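Side-chain contacts in DNA-(apurinic or apyrimidinic site) endonuclease 2 (Xenopus laevis, PDB 6WCD), which acts in DNA repair as a weak apurinic/apyrimidinic endonuclease and a 3'-to-5' exonuclease, through the catalytic domain of the endonuclease/exonuclease/phosphatase family described here: residues E83-V88 and S112-G117; E103-E108 and Y161-T166; A314-C317 and K323-P326. One frame throughout, in Å; residues are numbered along the deposited sequence. Where two conformers were deposited one is given.

Contact 1: E83-V88 and S112-G117; sequences EGLSGV and SLDQEG
Ser86 carries OG between its backbone N and carbonyl carbon (chi1 76°), which puts the hydroxyl on the same carboxylate oxygen of Asp114 that its own amide meets. Ser86 OG donates to Asp114 OD2 at 2.7 Å, coming from well above the carboxylate plane. Ser86 N donates to Asp114 OD2 at 2.8 Å, on the syn side and closer to that plane. The other oxygen takes the preceding amide: Leu85 N reaches Asp114 OD1 at 2.8 Å, almost straight at 174° and also syn. Two consecutive amides thus grip the two oxygens of one carboxylate at the C-terminal end of helix 107-114.

Water 1 adds a donor, lying 2.7 Å from Asp114 OD2 and bonded also to Glu83 O at 2.9 Å. Val88 CG2 lies 3.9 Å from Asp114 OD2, an apolar neighbour beside this polar cluster. At Gly84, whose CA is 3.4 Å from Asp114 OD1, a CB would run into the carboxylate. The chain leaves strand 80-83 at Glu83 and runs on as a loop; the residues bound here belong to a proposed Claspin-like CKB motif.

Asp114 is buried, yet OD2 by itself takes three donors, Ser86 N, Ser86 OG and water 1, while OD1 takes Leu85 N; such a concentration of donors would favour the ionised carboxylate and compensate its charge without a cationic partner across the contact.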
loop_
_atom_site.group_PDB
_atom_site.type_symbol
_atom_site.label_atom_id
_atom_site.label_comp_id
_atom_site.label_asym_id
_atom_site.label_seq_id
_atom_site.Cartn_x
_atom_site.Cartn_y
_atom_site.Cartn_z
ATOM N N GLU A 83 2.485 -9.195 8.299
ATOM C CA GLU A 83 3.453 -8.148 8.076
ATOM C C GLU A 83 4.519 -8.630 7.088
ATOM O O GLU A 83 4.968 -9.787 7.152
ATOM C CB GLU A 83 4.179 -7.832 9.395
ATOM C CG GLU A 83 3.762 -6.738 10.232
ATOM C CD GLU A 83 4.882 -6.500 11.265
ATOM O OE1 GLU A 83 5.734 -5.617 11.027
ATOM O OE2 GLU A 83 4.945 -7.261 12.257
ATOM N N GLY A 84 4.995 -7.728 6.246
ATOM C CA GLY A 84 6.159 -7.984 5.447
ATOM C C GLY A 84 5.804 -8.741 4.188
ATOM O O GLY A 84 4.681 -9.179 3.990
ATOM N N LEU A 85 6.804 -8.907 3.341
ATOM C CA LEU A 85 6.677 -9.640 2.079
ATOM C C LEU A 85 7.296 -11.013 2.079
ATOM O O LEU A 85 6.989 -11.802 1.156
ATOM C CB LEU A 85 7.325 -8.843 0.936
ATOM C CG LEU A 85 6.695 -7.494 0.655
ATOM C CD1 LEU A 85 7.544 -6.696 -0.300
ATOM C CD2 LEU A 85 5.299 -7.621 0.137
ATOM N N SER A 86 8.130 -11.349 3.051
ATOM C CA SER A 86 8.902 -12.580 2.998
ATOM C C SER A 86 8.495 -13.639 4.005
ATOM O O SER A 86 8.961 -14.778 3.876
ATOM C CB SER A 86 10.382 -12.307 3.213
ATOM O OG SER A 86 10.653 -12.065 4.575
ATOM N N GLY A 87 7.706 -13.315 5.008
ATOM C CA GLY A 87 7.371 -14.338 5.999
ATOM C C GLY A 87 8.229 -14.357 7.247
ATOM O O GLY A 87 7.853 -15.017 8.224
ATOM N N VAL A 88 9.358 -13.647 7.269
ATOM C CA VAL A 88 10.257 -13.778 8.409
ATOM C C VAL A 88 9.664 -13.184 9.688
ATOM O O VAL A 88 10.028 -13.610 10.789
ATOM C CB VAL A 88 11.637 -13.175 8.067
ATOM C CG1 VAL A 88 12.261 -13.934 6.886
ATOM C CG2 VAL A 88 11.519 -11.711 7.758
ATOM N N SER A 112 16.298 -7.977 6.301
ATOM C CA SER A 112 16.560 -6.559 6.056
ATOM C C SER A 112 15.477 -5.914 5.239
ATOM O O SER A 112 15.110 -4.762 5.493
ATOM C CB SER A 112 17.872 -6.380 5.334
ATOM O OG SER A 112 18.931 -6.761 6.167
ATOM N N LEU A 113 14.951 -6.636 4.236
ATOM C CA LEU A 113 13.912 -6.087 3.381
ATOM C C LEU A 113 12.598 -5.955 4.104
ATOM O O LEU A 113 11.753 -5.158 3.689
ATOM C CB LEU A 113 13.772 -6.966 2.128
ATOM C CG LEU A 113 14.902 -6.909 1.146
ATOM C CD1 LEU A 113 14.908 -8.045 0.158
ATOM C CD2 LEU A 113 14.865 -5.529 0.426
ATOM N N ASP A 114 12.356 -6.753 5.163
ATOM C CA ASP A 114 11.100 -6.738 5.876
ATOM C C ASP A 114 11.113 -6.000 7.214
ATOM O O ASP A 114 10.038 -5.747 7.768
ATOM C CB ASP A 114 10.619 -8.181 6.117
ATOM C CG ASP A 114 9.668 -8.640 5.061
ATOM O OD1 ASP A 114 9.283 -7.840 4.168
ATOM O OD2 ASP A 114 9.271 -9.829 5.160
ATOM N N GLN A 115 12.266 -5.513 7.673
ATOM C CA GLN A 115 12.331 -4.941 9.010
ATOM C C GLN A 115 12.076 -3.440 9.064
ATOM O O GLN A 115 12.270 -2.843 10.127
ATOM C CB GLN A 115 13.699 -5.237 9.640
ATOM C CG GLN A 115 14.820 -4.507 8.992
ATOM C CD GLN A 115 16.178 -4.803 9.612
ATOM O OE1 GLN A 115 16.306 -5.619 10.535
ATOM N NE2 GLN A 115 17.214 -4.162 9.084
ATOM N N GLU A 116 11.720 -2.795 7.970
ATOM C CA GLU A 116 11.542 -1.352 7.971
ATOM C C GLU A 116 10.073 -0.927 7.925
ATOM O O GLU A 116 9.772 0.243 7.690
ATOM C CB GLU A 116 12.298 -0.716 6.795
ATOM C CG GLU A 116 13.792 -0.896 6.903
ATOM C CD GLU A 116 14.618 -0.127 5.864
ATOM O OE1 GLU A 116 14.065 0.655 5.022
ATOM O OE2 GLU A 116 15.876 -0.339 5.879
ATOM N N GLY A 117 9.166 -1.840 8.204
ATOM C CA GLY A 117 7.756 -1.463 8.271
ATOM C C GLY A 117 7.175 -1.018 6.950
ATOM O O GLY A 117 6.438 -0.030 6.893
HETATM O O HOH W 1 7.689 -10.925 7.122
#

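Contact 2: E103-E108 and Y161-T166; sequences EQFLEE and YHLLQT
Gln104 and His162 meet with their side chains roughly perpendicular to each other and their amide and ring planes 40° apart. The imidazole presents its edge: Gln104 OE1 lies almost in the ring plane and accepts from His162 NE2 at 2.6 Å, a short, nearly straight bond in which the donor is tilted from the carbonyl plane of the amide. As the donor, NE2 carries a hydrogen. With CG anti to the backbone N (chi1 -176°), His162 swings its ring off helix 152-173 toward segment 103-108.

Phe105 approaches the same ring differently. The two ring planes are only 21° apart, but the rings touch at their borders, neither lying over the other, with centroids 5.4 Å apart, so this is no face stack; the nearest atoms are Phe105 CZ and His162 CD2 at 3.3 Å. Leu163 CD1 covers one face of the phenyl ring, and Leu163 CB stands 4.1 Å from Phe105 CZ. On the helix side, Thr166 OG1 sits over the centre of one imidazole face, 4.2 Å above the plane, while donating to His162 O.

With an alanine in place of His162, Gln104 OE1 would probably lose its donor and a gap would open beside Phe105 CZ.

Arg159 makes a cation-pi contact with Phe105. Phe105 and Leu163 both pack on Leu110 and Leu113 of helix 107-114, while the next residue, Leu164, faces Ile139 and Val141 of strand 133-142, so helix 152-173 lies between the sheet and the 103-108 segment.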
loop_
_atom_site.group_PDB
_atom_site.type_symbol
_atom_site.label_atom_id
_atom_site.label_comp_id
_atom_site.label_asym_id
_atom_site.label_seq_id
_atom_site.Cartn_x
_atom_site.Cartn_y
_atom_site.Cartn_z
ATOM N N GLU A 103 14.872 -18.174 -3.596
ATOM C CA GLU A 103 16.208 -18.757 -3.640
ATOM C C GLU A 103 17.301 -17.720 -3.862
ATOM O O GLU A 103 18.421 -17.890 -3.388
ATOM C CB GLU A 103 16.256 -19.806 -4.763
ATOM C CG GLU A 103 17.320 -20.869 -4.625
ATOM C CD GLU A 103 17.052 -22.043 -5.553
ATOM O OE1 GLU A 103 16.314 -21.853 -6.547
ATOM O OE2 GLU A 103 17.558 -23.155 -5.283
ATOM N N GLN A 104 16.989 -16.662 -4.588
ATOM C CA GLN A 104 17.982 -15.632 -4.895
ATOM C C GLN A 104 18.270 -14.708 -3.725
ATOM O O GLN A 104 19.174 -13.884 -3.831
ATOM C CB GLN A 104 17.503 -14.742 -6.046
ATOM C CG GLN A 104 17.227 -15.437 -7.349
ATOM C CD GLN A 104 16.072 -14.785 -8.095
ATOM O OE1 GLN A 104 15.224 -14.122 -7.494
ATOM N NE2 GLN A 104 16.038 -14.969 -9.409
ATOM N N PHE A 105 17.525 -14.802 -2.631
ATOM C CA PHE A 105 17.731 -13.962 -1.451
ATOM C C PHE A 105 18.259 -14.754 -0.241
ATOM O O PHE A 105 17.595 -15.693 0.232
ATOM C CB PHE A 105 16.393 -13.331 -1.011
ATOM C CG PHE A 105 15.682 -12.509 -2.054
ATOM C CD1 PHE A 105 14.879 -13.081 -2.998
ATOM C CD2 PHE A 105 15.724 -11.102 -1.986
ATOM C CE1 PHE A 105 14.165 -12.288 -3.919
ATOM C CE2 PHE A 105 15.068 -10.338 -2.902
ATOM C CZ PHE A 105 14.281 -10.903 -3.848
ATOM N N LEU A 106 19.365 -14.295 0.358
ATOM C CA LEU A 106 19.745 -14.796 1.680
ATOM C C LEU A 106 18.646 -14.499 2.688
ATOM O O LEU A 106 17.970 -13.487 2.594
ATOM C CB LEU A 106 21.035 -14.113 2.185
ATOM C CG LEU A 106 22.400 -14.140 1.503
ATOM C CD1 LEU A 106 23.383 -13.164 2.187
ATOM C CD2 LEU A 106 22.988 -15.498 1.552
ATOM N N GLU A 107 18.497 -15.353 3.710
ATOM C CA GLU A 107 17.567 -15.044 4.791
ATOM C C GLU A 107 17.882 -13.716 5.440
ATOM O O GLU A 107 16.967 -12.966 5.808
ATOM C CB GLU A 107 17.616 -16.087 5.902
ATOM C CG GLU A 107 17.594 -17.475 5.480
ATOM C CD GLU A 107 17.989 -18.341 6.620
ATOM O OE1 GLU A 107 17.538 -18.115 7.777
ATOM O OE2 GLU A 107 18.800 -19.210 6.343
ATOM N N GLU A 108 19.162 -13.419 5.638
ATOM C CA GLU A 108 19.442 -12.155 6.293
ATOM C C GLU A 108 19.033 -10.992 5.400
ATOM O O GLU A 108 18.608 -9.956 5.903
ATOM C CB GLU A 108 20.870 -12.051 6.695
ATOM C CG GLU A 108 21.155 -13.177 7.622
ATOM C CD GLU A 108 22.253 -12.869 8.530
ATOM O OE1 GLU A 108 23.014 -11.929 8.207
ATOM O OE2 GLU A 108 22.314 -13.554 9.574
ATOM N N TYR A 161 11.573 -4.280 -4.787
ATOM C CA TYR A 161 10.692 -4.480 -5.917
ATOM C C TYR A 161 10.662 -5.940 -6.363
ATOM O O TYR A 161 9.579 -6.467 -6.647
ATOM C CB TYR A 161 11.160 -3.634 -7.076
ATOM C CG TYR A 161 10.891 -2.148 -7.014
ATOM C CD1 TYR A 161 9.868 -1.612 -6.283
ATOM C CD2 TYR A 161 11.628 -1.295 -7.815
ATOM C CE1 TYR A 161 9.613 -0.227 -6.320
ATOM C CE2 TYR A 161 11.361 0.088 -7.863
ATOM C CZ TYR A 161 10.337 0.592 -7.114
ATOM O OH TYR A 161 10.073 1.990 -7.208
ATOM N N HIS A 162 11.826 -6.593 -6.394
ATOM C CA HIS A 162 11.842 -7.985 -6.841
ATOM C C HIS A 162 11.129 -8.870 -5.831
ATOM O O HIS A 162 10.351 -9.757 -6.217
ATOM C CB HIS A 162 13.295 -8.420 -7.031
ATOM C CG HIS A 162 13.458 -9.796 -7.585
ATOM N ND1 HIS A 162 12.844 -10.215 -8.743
ATOM C CD2 HIS A 162 14.223 -10.835 -7.168
ATOM C CE1 HIS A 162 13.191 -11.467 -8.996
ATOM N NE2 HIS A 162 14.026 -11.866 -8.055
ATOM N N LEU A 163 11.312 -8.608 -4.552
ATOM C CA LEU A 163 10.566 -9.372 -3.543
ATOM C C LEU A 163 9.057 -9.131 -3.631
ATOM O O LEU A 163 8.251 -10.072 -3.480
ATOM C CB LEU A 163 11.087 -9.018 -2.141
ATOM C CG LEU A 163 10.455 -9.756 -0.941
ATOM C CD1 LEU A 163 10.764 -11.218 -1.101
ATOM C CD2 LEU A 163 11.053 -9.181 0.356
ATOM N N LEU A 164 8.642 -7.894 -3.808
ATOM C CA LEU A 164 7.230 -7.566 -3.965
ATOM C C LEU A 164 6.626 -8.303 -5.140
ATOM O O LEU A 164 5.551 -8.901 -5.007
ATOM C CB LEU A 164 7.102 -6.058 -4.141
ATOM C CG LEU A 164 5.714 -5.542 -4.528
ATOM C CD1 LEU A 164 4.678 -5.890 -3.464
ATOM C CD2 LEU A 164 5.819 -4.023 -4.702
ATOM N N GLN A 165 7.302 -8.302 -6.291
ATOM C CA GLN A 165 6.799 -9.050 -7.443
ATOM C C GLN A 165 6.683 -10.524 -7.133
ATOM O O GLN A 165 5.662 -11.177 -7.469
ATOM C CB GLN A 165 7.683 -8.794 -8.661
ATOM C CG GLN A 165 7.264 -9.563 -9.858
ATOM C CD GLN A 165 7.930 -9.101 -11.105
ATOM O OE1 GLN A 165 8.921 -8.382 -11.072
ATOM N NE2 GLN A 165 7.410 -9.567 -12.249
ATOM N N THR A 166 7.719 -11.088 -6.536
ATOM C CA THR A 166 7.711 -12.513 -6.217
ATOM C C THR A 166 6.509 -12.855 -5.355
ATOM O O THR A 166 5.798 -13.836 -5.600
ATOM C CB THR A 166 9.011 -12.883 -5.510
ATOM O OG1 THR A 166 10.121 -12.697 -6.399
ATOM C CG2 THR A 166 9.011 -14.369 -5.124
#

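Contact 3: A314-C317 and K323-P326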
loop_
_atom_site.group_PDB
_atom_site.type_symbol
_atom_site.label_atom_id
_atom_site.label_comp_id
_atom_site.label_asym_id
_atom_site.label_seq_id
_atom_site.Cartn_x
_atom_site.Cartn_y
_atom_site.Cartn_z
ATOM N N ALA A 314 -14.772 -11.357 8.139
ATOM C CA ALA A 314 -14.438 -12.438 9.066
ATOM C C ALA A 314 -15.131 -12.223 10.397
ATOM O O ALA A 314 -15.460 -11.099 10.777
ATOM C CB ALA A 314 -12.923 -12.472 9.284
ATOM N N ASN A 315 -15.300 -13.329 11.142
ATOM C CA ASN A 315 -15.985 -13.276 12.414
ATOM C C ASN A 315 -15.095 -12.792 13.539
ATOM O O ASN A 315 -15.603 -12.451 14.606
ATOM C CB ASN A 315 -16.521 -14.661 12.804
ATOM C CG ASN A 315 -17.236 -15.356 11.666
ATOM O OD1 ASN A 315 -16.786 -16.398 11.182
ATOM N ND2 ASN A 315 -18.363 -14.789 11.235
ATOM N N LYS A 316 -13.792 -12.764 13.324
ATOM C CA LYS A 316 -12.861 -12.331 14.348
ATOM C C LYS A 316 -11.709 -11.683 13.620
ATOM O O LYS A 316 -11.333 -12.103 12.540
ATOM C CB LYS A 316 -12.389 -13.506 15.216
ATOM C CG LYS A 316 -11.399 -13.186 16.315
ATOM C CD LYS A 316 -11.602 -14.172 17.474
ATOM C CE LYS A 316 -10.304 -14.556 18.158
ATOM N NZ LYS A 316 -9.686 -13.423 18.892
ATOM N N CYS A 317 -11.140 -10.650 14.241
ATOM C CA CYS A 317 -9.931 -10.054 13.717
ATOM C C CYS A 317 -8.735 -11.002 13.868
ATOM O O CYS A 317 -8.558 -11.614 14.934
ATOM C CB CYS A 317 -9.633 -8.763 14.460
ATOM S SG CYS A 317 -10.855 -7.487 14.292
ATOM N N LYS A 323 -5.540 -4.281 18.121
ATOM C CA LYS A 323 -6.285 -4.362 19.377
ATOM C C LYS A 323 -5.717 -5.428 20.302
ATOM O O LYS A 323 -5.990 -5.392 21.499
ATOM C CB LYS A 323 -7.753 -4.629 19.092
ATOM C CG LYS A 323 -8.096 -6.000 18.619
ATOM C CD LYS A 323 -9.617 -6.035 18.336
ATOM C CE LYS A 323 -10.107 -7.406 18.071
ATOM N NZ LYS A 323 -11.575 -7.370 17.815
ATOM N N TYR A 324 -4.894 -6.326 19.794
ATOM C CA TYR A 324 -4.311 -7.376 20.586
ATOM C C TYR A 324 -2.941 -7.020 21.125
ATOM O O TYR A 324 -2.380 -7.803 21.903
ATOM C CB TYR A 324 -4.208 -8.658 19.770
ATOM C CG TYR A 324 -5.528 -9.192 19.256
ATOM C CD1 TYR A 324 -6.582 -9.487 20.083
ATOM C CD2 TYR A 324 -5.671 -9.408 17.888
ATOM C CE1 TYR A 324 -7.760 -10.022 19.576
ATOM C CE2 TYR A 324 -6.835 -9.920 17.389
ATOM C CZ TYR A 324 -7.851 -10.201 18.217
ATOM O OH TYR A 324 -9.008 -10.695 17.643
ATOM N N LEU A 325 -2.406 -5.868 20.783
ATOM C CA LEU A 325 -1.103 -5.498 21.292
ATOM C C LEU A 325 -1.152 -5.363 22.808
ATOM O O LEU A 325 -2.031 -4.663 23.340
ATOM C CB LEU A 325 -0.636 -4.190 20.629
ATOM C CG LEU A 325 -0.267 -4.311 19.172
ATOM C CD1 LEU A 325 -0.100 -2.919 18.556
ATOM C CD2 LEU A 325 1.003 -5.129 18.971
ATOM N N PRO A 326 -0.217 -5.986 23.538
ATOM C CA PRO A 326 -0.302 -5.979 25.007
ATOM C C PRO A 326 -0.254 -4.582 25.612
ATOM O O PRO A 326 -0.880 -4.346 26.651
ATOM C CB PRO A 326 0.926 -6.797 25.439
ATOM C CG PRO A 326 1.348 -7.578 24.258
ATOM C CD PRO A 326 0.860 -6.832 23.004
HETATM O O HOH W 2 -12.293 -9.687 16.896
#
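Tyr324 reaches across to both Cys317 and Lys316. Its CB points toward segment 314-317, and with CG anti to the carbonyl carbon (chi1 -60°) the ring extends that way. One face of the ring is covered from within its own segment, Lys323 CG standing 3.9 Å above the plane of the Tyr324 ring and over its centre. Along one rim, Tyr324 CE2 is 3.4 Å from Cys317 O, which lies near the ring plane, and 4.2 Å from Cys317 CB. Lys316 NZ comes in obliquely on the CE1 side, nearer to CZ than to CE1.

These contacts close a short loop in the C-terminal stretch that follows strand 310-312, five residues separating the two segments and the second beginning in a 3-10 turn. The loop lies at the margin of the DNase I-like fold, where Cys317 also packs on Asn53 and Tyr55 of strand 53-57, an outermost strand of its sheet.

At the tip, the phenol hydroxyl works in both directions. Tyr324 OH donates to Cys317 O at 2.9 Å, with a C=O...donor angle of 129° and the donor tilted 28° from the carbonyl plane. It accepts from Lys316 NZ at 3.1 Å, the lysine chain bending at its last two torsions to bring the amine there. Beside the tyrosine, Lys323 runs extended beyond CG, and Lys323 NZ comes to 3.6 Å from Cys317 SG. Water 2 bridges the two segments, accepting from Lys323 NZ at 2.6 Å and from Cys317 N at 3.1 Å.

Going from the N terminus, the chain leaves strand 80-83 through 83-88, passes 103-108, and returns at 112-117, the end of helix 107-114 and the loop after it, where contact 1 closes the first loop. Contact 2 starts inside that loop and closes only at 161-166, so the two cross. They share helix 107-114 and touch: Leu85 packs on Leu163 and Leu164, and Leu113 on Phe105 and Leu163. Together they tie strand 80-83, at the edge of its sheet, to helices 107-114 and 152-173. Contact 3 follows in series, closing a five-residue loop in the C-terminal tail after strand 310-312, beside strand 53-57; its centre lies about 21 Å from that of contact 1, and it touches neither of the others.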